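Local coordinates for protein hyaluronoglucosaminidase (Apis mellifera, PDB 1FCQ) that hydrolyses hyaluronan as a family 56 glycosidase and is a major allergen of bee venom, at residues V13-V17 / E50-L54; I118-W123 / E202-E208; P224-R229 / L240-V245; K261-W267 / A295-W301. One frame throughout, in Å; residues are numbered along the deposited sequence.

Contact 1: residues V13-V17 / E50-L54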
# COMPACT_ATOMS: atom_id res chain seq x y z
N VAL A 13 3.28 10.20 12.82
CA VAL A 13 3.19 8.73 12.85
C VAL A 13 1.72 8.38 13.05
O VAL A 13 1.06 8.87 13.95
CB VAL A 13 4.05 8.09 13.95
CG1 VAL A 13 3.97 6.57 13.88
CG2 VAL A 13 5.50 8.54 13.79
N TYR A 14 1.20 7.54 12.15
CA TYR A 14 -0.22 7.18 12.20
C TYR A 14 -0.53 5.77 12.66
O TYR A 14 0.14 4.81 12.26
CB TYR A 14 -0.82 7.31 10.78
CG TYR A 14 -0.87 8.74 10.29
CD1 TYR A 14 0.19 9.31 9.61
CD2 TYR A 14 -2.01 9.51 10.55
CE1 TYR A 14 0.10 10.63 9.18
CE2 TYR A 14 -2.09 10.81 10.12
CZ TYR A 14 -1.03 11.35 9.43
OH TYR A 14 -1.10 12.67 9.01
N TRP A 15 -1.58 5.66 13.49
CA TRP A 15 -1.98 4.32 13.94
C TRP A 15 -2.95 3.70 12.93
O TRP A 15 -4.06 4.21 12.78
CB TRP A 15 -2.69 4.44 15.29
CG TRP A 15 -2.92 3.16 16.04
CD1 TRP A 15 -4.11 2.59 16.35
CD2 TRP A 15 -1.91 2.31 16.62
NE1 TRP A 15 -3.93 1.44 17.07
CE2 TRP A 15 -2.58 1.25 17.25
CE3 TRP A 15 -0.52 2.35 16.66
CZ2 TRP A 15 -1.90 0.23 17.93
CZ3 TRP A 15 0.16 1.35 17.33
CH2 TRP A 15 -0.54 0.31 17.95
N ASN A 16 -2.53 2.62 12.28
CA ASN A 16 -3.42 1.94 11.33
C ASN A 16 -3.52 0.45 11.66
O ASN A 16 -3.59 -0.45 10.84
CB ASN A 16 -2.98 2.18 9.88
CG ASN A 16 -3.99 1.79 8.82
OD1 ASN A 16 -3.60 1.31 7.74
ND2 ASN A 16 -5.29 1.98 9.06
N VAL A 17 -3.46 0.20 12.97
CA VAL A 17 -3.58 -1.18 13.50
C VAL A 17 -5.04 -1.30 13.92
O VAL A 17 -5.55 -0.38 14.57
CB VAL A 17 -2.64 -1.36 14.70
CG1 VAL A 17 -2.83 -2.75 15.31
CG2 VAL A 17 -1.18 -1.19 14.35
N GLU A 50 -7.99 10.85 11.14
CA GLU A 50 -6.55 10.82 10.91
C GLU A 50 -6.19 9.92 9.72
O GLU A 50 -5.36 10.32 8.92
CB GLU A 50 -5.80 10.28 12.14
CG GLU A 50 -5.97 11.18 13.35
CD GLU A 50 -5.40 12.57 13.16
OE1 GLU A 50 -5.91 13.48 13.85
OE2 GLU A 50 -4.47 12.81 12.38
N ILE A 51 -6.82 8.75 9.66
CA ILE A 51 -6.49 7.81 8.58
C ILE A 51 -7.62 6.83 8.32
O ILE A 51 -8.39 6.46 9.22
CB ILE A 51 -5.17 7.07 8.89
CG1 ILE A 51 -4.72 6.17 7.74
CG2 ILE A 51 -5.31 6.25 10.18
CD1 ILE A 51 -3.24 5.78 7.81
N ALA A 52 -7.74 6.38 7.06
CA ALA A 52 -8.71 5.37 6.67
C ALA A 52 -8.14 4.58 5.49
O ALA A 52 -7.71 5.19 4.51
CB ALA A 52 -10.07 5.95 6.29
N ILE A 53 -8.09 3.26 5.63
CA ILE A 53 -7.62 2.40 4.54
C ILE A 53 -8.83 1.68 3.95
O ILE A 53 -9.74 1.22 4.64
CB ILE A 53 -6.51 1.44 4.93
CG1 ILE A 53 -5.97 0.61 3.75
CG2 ILE A 53 -7.00 0.45 5.99
CD1 ILE A 53 -4.58 0.06 4.05
N LEU A 54 -8.87 1.61 2.61
CA LEU A 54 -9.96 0.92 1.93
C LEU A 54 -9.41 -0.37 1.33
O LEU A 54 -8.52 -0.31 0.48
CB LEU A 54 -10.55 1.79 0.80
CG LEU A 54 -11.13 3.12 1.28
CD1 LEU A 54 -11.62 3.89 0.06
CD2 LEU A 54 -12.27 2.91 2.27
O HOH W 1 -4.05 12.94 8.83
O HOH W 2 -8.32 2.30 8.49
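The carbonyl oxygen of E50 and the phenol of Y14 are joined by one water, which donates to E50 O at 2.9 Å and lies 3.0 Å from Y14 OH. This bridge spans two neighbouring staves of the seven-stranded (beta/alpha) TIM barrel, strands 13-16 and 51-54. Their axes stay 7.8 Å apart at closest and run at 49°, too far for direct backbone pairing, so side chains and waters fill the seam. The Y14 side chain crosses that of E50 at about a right angle, and its CE2 comes within 3.5 Å of E50 O. With CG beside its own backbone N (chi1 -67°), the Y14 ring is carried to the E50 end, while its CB rests against I51 CD1 at 4.1 Å.

I51 wedges into the seam with both branches. Its CG2 lies 3.5 Å from W15 O, and CD1 touches the CB atoms of both Y14 and N16. The N16 side chain crosses that of I51 at about a right angle, and its amide is met by I53, whose CG2 approaches both ND2 and OD1. The two ends of this buried amide have different partners: OD1 accepts a hydrogen bond from Y265 on strand 261-267, which would help fix the rotation of the group. V107 of strand 107-111 touches Y14 and I51, and V109 touches I53. On the other end of the amide, N16 ND2 makes a weak bond of 3.1 Å to a second water, which also accepts from I53 N at 3.0 Å.

Contact 2: residues I118-W123 / E202-E208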
# COMPACT_ATOMS: atom_id res chain seq x y z
N ILE A 118 2.10 -1.36 -14.73
CA ILE A 118 3.23 -1.55 -15.62
C ILE A 118 3.25 -3.06 -15.94
O ILE A 118 3.48 -3.92 -15.09
CB ILE A 118 4.60 -1.14 -15.06
CG1 ILE A 118 4.63 0.32 -14.63
CG2 ILE A 118 5.71 -1.44 -16.09
CD1 ILE A 118 4.42 1.31 -15.76
N PHE A 119 3.02 -3.36 -17.22
CA PHE A 119 2.92 -4.76 -17.65
C PHE A 119 4.09 -5.60 -17.19
O PHE A 119 3.94 -6.68 -16.61
CB PHE A 119 2.85 -4.78 -19.18
CG PHE A 119 2.55 -6.09 -19.83
CD1 PHE A 119 1.26 -6.58 -19.84
CD2 PHE A 119 3.54 -6.82 -20.48
CE1 PHE A 119 0.94 -7.78 -20.45
CE2 PHE A 119 3.23 -8.03 -21.09
CZ PHE A 119 1.93 -8.50 -21.07
N ARG A 120 5.30 -5.09 -17.42
CA ARG A 120 6.51 -5.81 -17.07
C ARG A 120 6.64 -6.20 -15.62
O ARG A 120 7.17 -7.27 -15.31
CB ARG A 120 7.72 -4.97 -17.49
CG ARG A 120 9.04 -5.72 -17.26
CD ARG A 120 10.19 -4.75 -17.55
NE ARG A 120 10.32 -3.85 -16.42
CZ ARG A 120 11.02 -3.99 -15.31
NH1 ARG A 120 11.80 -5.05 -15.11
NH2 ARG A 120 10.97 -3.05 -14.37
N GLN A 121 6.12 -5.40 -14.69
CA GLN A 121 6.24 -5.68 -13.27
C GLN A 121 5.31 -6.75 -12.73
O GLN A 121 5.38 -7.10 -11.54
CB GLN A 121 6.05 -4.38 -12.47
CG GLN A 121 7.17 -3.38 -12.72
CD GLN A 121 6.89 -2.01 -12.13
OE1 GLN A 121 7.32 -0.97 -12.63
NE2 GLN A 121 6.15 -2.05 -11.04
N ASN A 122 4.41 -7.28 -13.55
CA ASN A 122 3.54 -8.38 -13.12
C ASN A 122 4.31 -9.70 -13.26
O ASN A 122 4.00 -10.55 -14.11
CB ASN A 122 2.25 -8.33 -13.94
CG ASN A 122 1.47 -7.08 -13.53
OD1 ASN A 122 0.89 -7.10 -12.44
ND2 ASN A 122 1.50 -6.06 -14.38
N TRP A 123 5.27 -9.91 -12.37
CA TRP A 123 6.12 -11.07 -12.36
C TRP A 123 5.63 -12.12 -11.35
O TRP A 123 4.75 -11.89 -10.53
CB TRP A 123 7.55 -10.77 -11.91
CG TRP A 123 8.38 -9.75 -12.60
CD1 TRP A 123 8.93 -9.83 -13.85
CD2 TRP A 123 8.80 -8.48 -12.07
NE1 TRP A 123 9.64 -8.70 -14.13
CE2 TRP A 123 9.58 -7.85 -13.05
CE3 TRP A 123 8.58 -7.81 -10.86
CZ2 TRP A 123 10.15 -6.59 -12.87
CZ3 TRP A 123 9.15 -6.56 -10.67
CH2 TRP A 123 9.92 -5.96 -11.67
N GLU A 202 15.36 -1.63 -8.36
CA GLU A 202 15.67 -2.10 -9.71
C GLU A 202 15.71 -0.87 -10.62
O GLU A 202 14.81 -0.03 -10.53
CB GLU A 202 14.61 -3.08 -10.19
CG GLU A 202 15.01 -3.86 -11.44
CD GLU A 202 13.84 -4.10 -12.37
OE1 GLU A 202 12.94 -3.24 -12.45
OE2 GLU A 202 13.84 -5.16 -13.03
N ALA A 203 16.72 -0.79 -11.48
CA ALA A 203 16.83 0.41 -12.33
C ALA A 203 15.67 0.60 -13.28
O ALA A 203 15.21 1.75 -13.44
CB ALA A 203 18.13 0.29 -13.12
N THR A 204 15.20 -0.47 -13.91
CA THR A 204 14.10 -0.30 -14.86
C THR A 204 12.85 0.19 -14.14
O THR A 204 12.15 1.04 -14.69
CB THR A 204 13.84 -1.56 -15.70
OG1 THR A 204 15.08 -1.85 -16.39
CG2 THR A 204 12.74 -1.33 -16.71
N THR A 205 12.62 -0.29 -12.93
CA THR A 205 11.49 0.16 -12.11
C THR A 205 11.62 1.64 -11.78
O THR A 205 10.62 2.38 -11.81
CB THR A 205 11.39 -0.67 -10.81
OG1 THR A 205 10.96 -1.99 -11.17
CG2 THR A 205 10.39 -0.06 -9.83
N MET A 206 12.84 2.12 -11.56
CA MET A 206 13.01 3.55 -11.29
C MET A 206 12.54 4.33 -12.51
O MET A 206 11.84 5.33 -12.36
CB MET A 206 14.45 3.90 -10.92
CG MET A 206 14.85 3.24 -9.60
SD MET A 206 16.48 3.84 -9.14
CE MET A 206 17.45 3.44 -10.56
N GLN A 207 12.93 3.87 -13.70
CA GLN A 207 12.54 4.53 -14.93
C GLN A 207 11.02 4.49 -15.14
O GLN A 207 10.42 5.51 -15.48
CB GLN A 207 13.22 3.91 -16.15
CG GLN A 207 14.73 3.81 -16.06
CD GLN A 207 15.35 3.32 -17.35
OE1 GLN A 207 15.42 2.11 -17.62
NE2 GLN A 207 15.81 4.22 -18.22
N GLU A 208 10.43 3.33 -14.87
CA GLU A 208 8.97 3.21 -14.98
C GLU A 208 8.28 4.08 -13.95
O GLU A 208 7.25 4.70 -14.25
CB GLU A 208 8.57 1.73 -14.88
CG GLU A 208 9.08 0.99 -16.12
CD GLU A 208 9.18 -0.50 -15.88
OE1 GLU A 208 9.09 -0.96 -14.72
OE2 GLU A 208 9.36 -1.22 -16.89
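One face of the R120 guanidinium carries the methyl of T204, with CG2 3.2 Å above the plane and offset toward the rim, while the edge is taken up by the carboxylates of E202 and E208. The W123 ring has its own backbone neighbours over one face, Q121 CA above its centre, and T205 OG1 near its edge; its plane stands nearly perpendicular to the E202 carboxylate.

R120 holds each acid with two nitrogens. E202 is met end-on: NH1 donates to E202 OE2 at 2.9 Å and NH2 to E202 OE1 at 2.8 Å, both on syn lone pairs, with the two planes only 24° apart. E208 is gripped side-on, by NE to E208 OE2 at 2.8 Å and by NH2 to E208 OE1 at 2.8 Å, the latter nearly straight at 170° but arriving from above the carboxylate plane. A bend in the R120 chain at chi3 (77°) turns the guanidinium so that NE and NH2 face E208 while NH1 and NH2 face E202.

This salt-bridge network fastens the loop between strand 107-111 and helix 127-140 to the N-cap and first two turns of helix 203-210. E202 is the N-cap of that helix: its OE1 accepts a weak capping bond from T205 N and a bond of 2.7 Å from T205 OG1, so the carboxylate is positioned from the helix side as well as by arginine. With two acids around one arginine, both carboxylates are probably kept ionised. Beside the salt bridge to E208, I118 CG2 packs 3.6 Å from E208 CD, and M212 and E158 also touch I118.

Contact 3: residues P224-R229 / L240-V245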
# COMPACT_ATOMS: atom_id res chain seq x y z
N PRO A 224 5.04 3.87 0.21
CA PRO A 224 5.85 2.69 -0.06
C PRO A 224 5.71 1.72 1.10
O PRO A 224 5.66 2.21 2.24
CB PRO A 224 7.27 3.24 -0.24
CG PRO A 224 7.25 4.46 0.62
CD PRO A 224 5.90 5.08 0.32
N SER A 225 5.58 0.44 0.80
CA SER A 225 5.49 -0.53 1.91
C SER A 225 6.89 -1.02 2.26
O SER A 225 7.60 -1.52 1.39
CB SER A 225 4.61 -1.69 1.48
OG SER A 225 4.57 -2.70 2.49
N VAL A 226 7.31 -0.89 3.52
CA VAL A 226 8.67 -1.21 3.95
C VAL A 226 8.70 -2.32 4.99
O VAL A 226 9.46 -2.30 5.93
CB VAL A 226 9.42 0.05 4.42
CG1 VAL A 226 9.50 1.08 3.28
CG2 VAL A 226 8.84 0.72 5.65
N TYR A 227 7.86 -3.33 4.75
CA TYR A 227 7.81 -4.47 5.68
C TYR A 227 9.11 -5.26 5.63
O TYR A 227 9.65 -5.56 4.57
CB TYR A 227 6.60 -5.35 5.37
CG TYR A 227 5.25 -4.68 5.41
CD1 TYR A 227 5.08 -3.39 5.89
CD2 TYR A 227 4.12 -5.37 4.94
CE1 TYR A 227 3.83 -2.80 5.90
CE2 TYR A 227 2.86 -4.79 4.99
CZ TYR A 227 2.73 -3.49 5.45
OH TYR A 227 1.50 -2.89 5.48
N LEU A 228 9.65 -5.55 6.83
CA LEU A 228 10.91 -6.26 6.90
C LEU A 228 10.78 -7.76 6.69
O LEU A 228 9.72 -8.36 6.86
CB LEU A 228 11.59 -6.05 8.26
CG LEU A 228 11.67 -4.60 8.74
CD1 LEU A 228 12.50 -4.51 10.01
CD2 LEU A 228 12.25 -3.72 7.63
N ARG A 229 11.90 -8.34 6.23
CA ARG A 229 11.98 -9.78 6.06
C ARG A 229 12.97 -10.33 7.09
O ARG A 229 13.99 -9.70 7.37
CB ARG A 229 12.32 -10.20 4.64
CG ARG A 229 11.16 -9.95 3.68
CD ARG A 229 11.29 -10.85 2.46
NE ARG A 229 12.59 -10.66 1.82
CZ ARG A 229 12.86 -9.63 1.02
NH1 ARG A 229 11.93 -8.74 0.76
NH2 ARG A 229 14.07 -9.53 0.47
N LEU A 240 16.65 -2.34 2.85
CA LEU A 240 15.33 -2.58 2.27
C LEU A 240 14.50 -1.31 2.48
O LEU A 240 13.89 -0.80 1.54
CB LEU A 240 14.63 -3.76 2.93
CG LEU A 240 13.23 -4.17 2.50
CD1 LEU A 240 12.96 -5.62 2.90
CD2 LEU A 240 12.12 -3.32 3.12
N VAL A 241 14.43 -0.86 3.74
CA VAL A 241 13.67 0.33 4.07
C VAL A 241 14.22 1.55 3.34
O VAL A 241 13.49 2.31 2.72
CB VAL A 241 13.66 0.58 5.59
CG1 VAL A 241 12.99 1.88 5.97
CG2 VAL A 241 12.96 -0.59 6.29
N GLY A 242 15.54 1.74 3.46
CA GLY A 242 16.19 2.90 2.86
C GLY A 242 15.95 3.06 1.37
O GLY A 242 15.58 4.15 0.91
N GLY A 243 16.16 2.01 0.60
CA GLY A 243 15.97 2.00 -0.84
C GLY A 243 14.55 2.41 -1.22
O GLY A 243 14.33 3.24 -2.12
N ARG A 244 13.58 1.85 -0.51
CA ARG A 244 12.17 2.16 -0.75
C ARG A 244 11.78 3.57 -0.37
O ARG A 244 11.03 4.19 -1.13
CB ARG A 244 11.30 1.13 -0.04
CG ARG A 244 11.55 -0.25 -0.63
CD ARG A 244 10.74 -1.29 0.14
NE ARG A 244 11.11 -2.60 -0.41
CZ ARG A 244 10.42 -3.71 -0.23
NH1 ARG A 244 10.88 -4.83 -0.78
NH2 ARG A 244 9.31 -3.73 0.49
N VAL A 245 12.31 4.09 0.74
CA VAL A 245 12.00 5.45 1.14
C VAL A 245 12.69 6.45 0.22
O VAL A 245 12.08 7.44 -0.17
CB VAL A 245 12.37 5.72 2.61
CG1 VAL A 245 12.22 7.18 2.97
CG2 VAL A 245 11.50 4.84 3.51
O HOH W 3 6.35 -4.71 1.62
O HOH W 4 8.56 -6.16 2.13
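The side chains of R244 and V226 lie alongside each other, running opposite ways, with V226 CG1 3.8 Å from R244 CB. The R244 chain is extended from CG to NE, which carries NH2 to S225 O at 2.9 Å. S225 O lies close to the guanidinium plane, with an N-H...O angle of 156°, although the donor is tilted 23° from the carbonyl plane. One face of the guanidinium rests on L240 CD2, offset toward the rim.

Further along the loop, L228 crosses V241 at a slant, and the methyls L228 CD2 and V241 CG2 meet at 3.5 Å, tighter than usual for carbons. R229 crosses L240 at about a right angle, its NH1 3.9 Å from L240 CD1. The contact folds the loop after strand 221-222 back on the helix 234-253 that follows it, within the beta-alpha succession of the TIM barrel. T286 and I290 of helix 280-292 cover V241 as well.

Chemically, R244 ties together several loop groups: NH2 also donates to a water 3.0 Å away that hydrogen-bonds Y227 O. R229 NH1 and R244 NH1 stand 4.3 Å apart, and these like charges would be somewhat unfavourable; R244 NE bonds N191 OD1, and R229 NH2 makes a weak bond to L192 O, polar partners that may ease the approach.

Contact 4: residues K261-W267 / A295-W301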
# COMPACT_ATOMS: atom_id res chain seq x y z
N LYS A 261 3.66 14.29 0.15
CA LYS A 261 4.10 13.73 1.43
C LYS A 261 4.54 12.29 1.20
O LYS A 261 4.06 11.64 0.27
CB LYS A 261 2.91 13.73 2.38
CG LYS A 261 2.39 15.13 2.73
CD LYS A 261 1.37 15.01 3.86
CE LYS A 261 1.15 16.34 4.54
NZ LYS A 261 0.27 16.20 5.75
N VAL A 262 5.48 11.81 2.00
CA VAL A 262 5.96 10.43 1.94
C VAL A 262 5.74 9.81 3.33
O VAL A 262 6.31 10.24 4.33
CB VAL A 262 7.42 10.29 1.51
CG1 VAL A 262 7.95 8.86 1.62
CG2 VAL A 262 7.56 10.75 0.05
N LEU A 263 4.86 8.81 3.38
CA LEU A 263 4.51 8.11 4.61
C LEU A 263 4.58 6.60 4.39
O LEU A 263 3.60 5.95 3.98
CB LEU A 263 3.09 8.46 5.07
CG LEU A 263 2.74 9.90 5.43
CD1 LEU A 263 1.26 10.05 5.75
CD2 LEU A 263 3.55 10.36 6.64
N PRO A 264 5.74 6.01 4.64
CA PRO A 264 5.93 4.59 4.43
C PRO A 264 5.00 3.78 5.32
O PRO A 264 4.74 4.10 6.48
CB PRO A 264 7.38 4.35 4.87
CG PRO A 264 8.04 5.66 4.59
CD PRO A 264 7.01 6.69 5.02
N TYR A 265 4.52 2.67 4.77
CA TYR A 265 3.68 1.70 5.47
C TYR A 265 4.64 0.77 6.22
O TYR A 265 5.57 0.22 5.61
CB TYR A 265 2.79 0.93 4.48
CG TYR A 265 1.35 1.31 4.70
CD1 TYR A 265 0.83 2.52 4.23
CD2 TYR A 265 0.50 0.53 5.47
CE1 TYR A 265 -0.47 2.91 4.52
CE2 TYR A 265 -0.81 0.88 5.74
CZ TYR A 265 -1.29 2.09 5.26
OH TYR A 265 -2.57 2.50 5.53
N TYR A 266 4.43 0.63 7.52
CA TYR A 266 5.33 -0.15 8.37
C TYR A 266 4.58 -1.21 9.15
O TYR A 266 3.53 -0.94 9.73
CB TYR A 266 5.95 0.84 9.37
CG TYR A 266 7.18 0.34 10.10
CD1 TYR A 266 8.44 0.58 9.62
CD2 TYR A 266 7.04 -0.37 11.29
CE1 TYR A 266 9.58 0.11 10.27
CE2 TYR A 266 8.16 -0.81 11.97
CZ TYR A 266 9.41 -0.57 11.46
OH TYR A 266 10.52 -1.05 12.15
N TRP A 267 5.13 -2.44 9.15
CA TRP A 267 4.43 -3.51 9.87
C TRP A 267 5.32 -3.96 11.03
O TRP A 267 6.53 -3.93 10.88
CB TRP A 267 4.09 -4.68 8.97
CG TRP A 267 3.13 -5.71 9.49
CD1 TRP A 267 2.21 -5.58 10.49
CD2 TRP A 267 2.95 -7.03 8.94
NE1 TRP A 267 1.48 -6.75 10.62
CE2 TRP A 267 1.90 -7.63 9.67
CE3 TRP A 267 3.55 -7.74 7.90
CZ2 TRP A 267 1.48 -8.94 9.41
CZ3 TRP A 267 3.11 -9.03 7.64
CH2 TRP A 267 2.08 -9.61 8.40
N ALA A 295 11.50 11.38 5.51
CA ALA A 295 10.08 11.06 5.24
C ALA A 295 9.23 11.97 6.11
O ALA A 295 9.71 12.49 7.13
CB ALA A 295 9.82 9.59 5.57
N ASP A 296 7.94 12.11 5.82
CA ASP A 296 7.07 12.96 6.61
C ASP A 296 6.43 12.28 7.80
O ASP A 296 5.63 12.90 8.49
CB ASP A 296 5.97 13.56 5.70
CG ASP A 296 6.64 14.31 4.56
OD1 ASP A 296 7.26 15.37 4.85
OD2 ASP A 296 6.61 13.86 3.40
N GLY A 297 6.80 11.03 8.06
CA GLY A 297 6.25 10.23 9.14
C GLY A 297 6.16 8.79 8.60
O GLY A 297 6.88 8.43 7.67
N PHE A 298 5.30 7.99 9.21
CA PHE A 298 5.11 6.61 8.75
C PHE A 298 3.77 6.15 9.33
O PHE A 298 3.24 6.79 10.22
CB PHE A 298 6.22 5.63 9.07
CG PHE A 298 6.63 5.54 10.50
CD1 PHE A 298 6.08 4.59 11.34
CD2 PHE A 298 7.60 6.41 11.01
CE1 PHE A 298 6.47 4.51 12.67
CE2 PHE A 298 7.97 6.33 12.34
CZ PHE A 298 7.41 5.39 13.17
N ILE A 299 3.29 5.05 8.76
CA ILE A 299 2.00 4.49 9.15
C ILE A 299 2.21 3.08 9.68
O ILE A 299 2.78 2.24 8.98
CB ILE A 299 1.07 4.46 7.91
CG1 ILE A 299 0.78 5.90 7.46
CG2 ILE A 299 -0.23 3.73 8.23
CD1 ILE A 299 0.38 6.00 6.00
N ILE A 300 1.78 2.85 10.92
CA ILE A 300 1.95 1.53 11.52
C ILE A 300 0.71 0.71 11.19
O ILE A 300 -0.40 1.07 11.59
CB ILE A 300 2.10 1.62 13.04
CG1 ILE A 300 3.28 2.54 13.37
CG2 ILE A 300 2.25 0.23 13.65
CD1 ILE A 300 3.33 2.91 14.84
N TRP A 301 0.88 -0.40 10.50
CA TRP A 301 -0.24 -1.23 10.10
C TRP A 301 -0.28 -2.52 10.91
O TRP A 301 0.74 -2.95 11.42
CB TRP A 301 -0.08 -1.55 8.60
CG TRP A 301 -1.21 -2.36 8.03
CD1 TRP A 301 -2.46 -1.92 7.70
CD2 TRP A 301 -1.19 -3.77 7.77
NE1 TRP A 301 -3.22 -2.97 7.24
CE2 TRP A 301 -2.46 -4.11 7.27
CE3 TRP A 301 -0.22 -4.76 7.89
CZ2 TRP A 301 -2.79 -5.41 6.91
CZ3 TRP A 301 -0.55 -6.07 7.52
CH2 TRP A 301 -1.83 -6.38 7.05
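Strands 265-267 and 297-301 run parallel, their axes 4.7 Å apart at closest and inclined at 39°, with I299 N donating to P264 O at 2.9 Å, Y266 N to I299 O at 2.7 Å and W301 N to Y266 O at 2.8 Å. Earlier along the pair, D296 braces V262 twice: its OD2 takes the V262 N-H on the anti lone pair at 2.7 Å, and its own N donates to V262 O.

Y265, I299, W267 and W301 share one side of the sheet. I299 CG2 lies over the face of the Y265 ring, 3.8 Å from its centroid, a CH-pi contact. W301 presents its edge to the face of W267 (planes at 62°), with W301 CZ3 3.6 Å from W267 CE2. With CG anti to the backbone N (chi1 -178°), the W301 indole lies alongside W267, both side chains directed the same way. Its CD1 lies near the plane of the Y265 ring, at that ring's rim, the two rings being inclined obliquely, and this completes an aromatic cluster. L263 CD2 packs against the backbone of G297, nearest its N and C.

In the barrel, strand 297-301 stands between 261-267 and 12-16, whose N16 hydrogen-bonds Y265 OH and touches W301. Y55 takes up W301 NE1. On the outer side, Y266 and F298 lean on L287 of helix 280-292, Y266 OH bonds T286, and V262 meets A248, L249 and A252 of helix 234-253.

From the N terminus, contact 1 closes first, bringing strand 12-16 beside strand 51-55. Contact 2 then spans 78 residues, mostly helical, to pin the loop after strand 107-111 to helix 203-210. Contact 3 makes a short closure of 10 residues between strand 221-222's following loop and helix 234-253, and contact 4 joins strands 261-267 and 297-301 across helix 280-292. All four lie in series, so none nests or crosses. Contacts 1, 3 and 4 form a continuous run: residues of contact 4 bond N16 on one flank and P224 and V226 on the other. Contact 2 stands apart, its nearest atoms about 7 Å from contact 3.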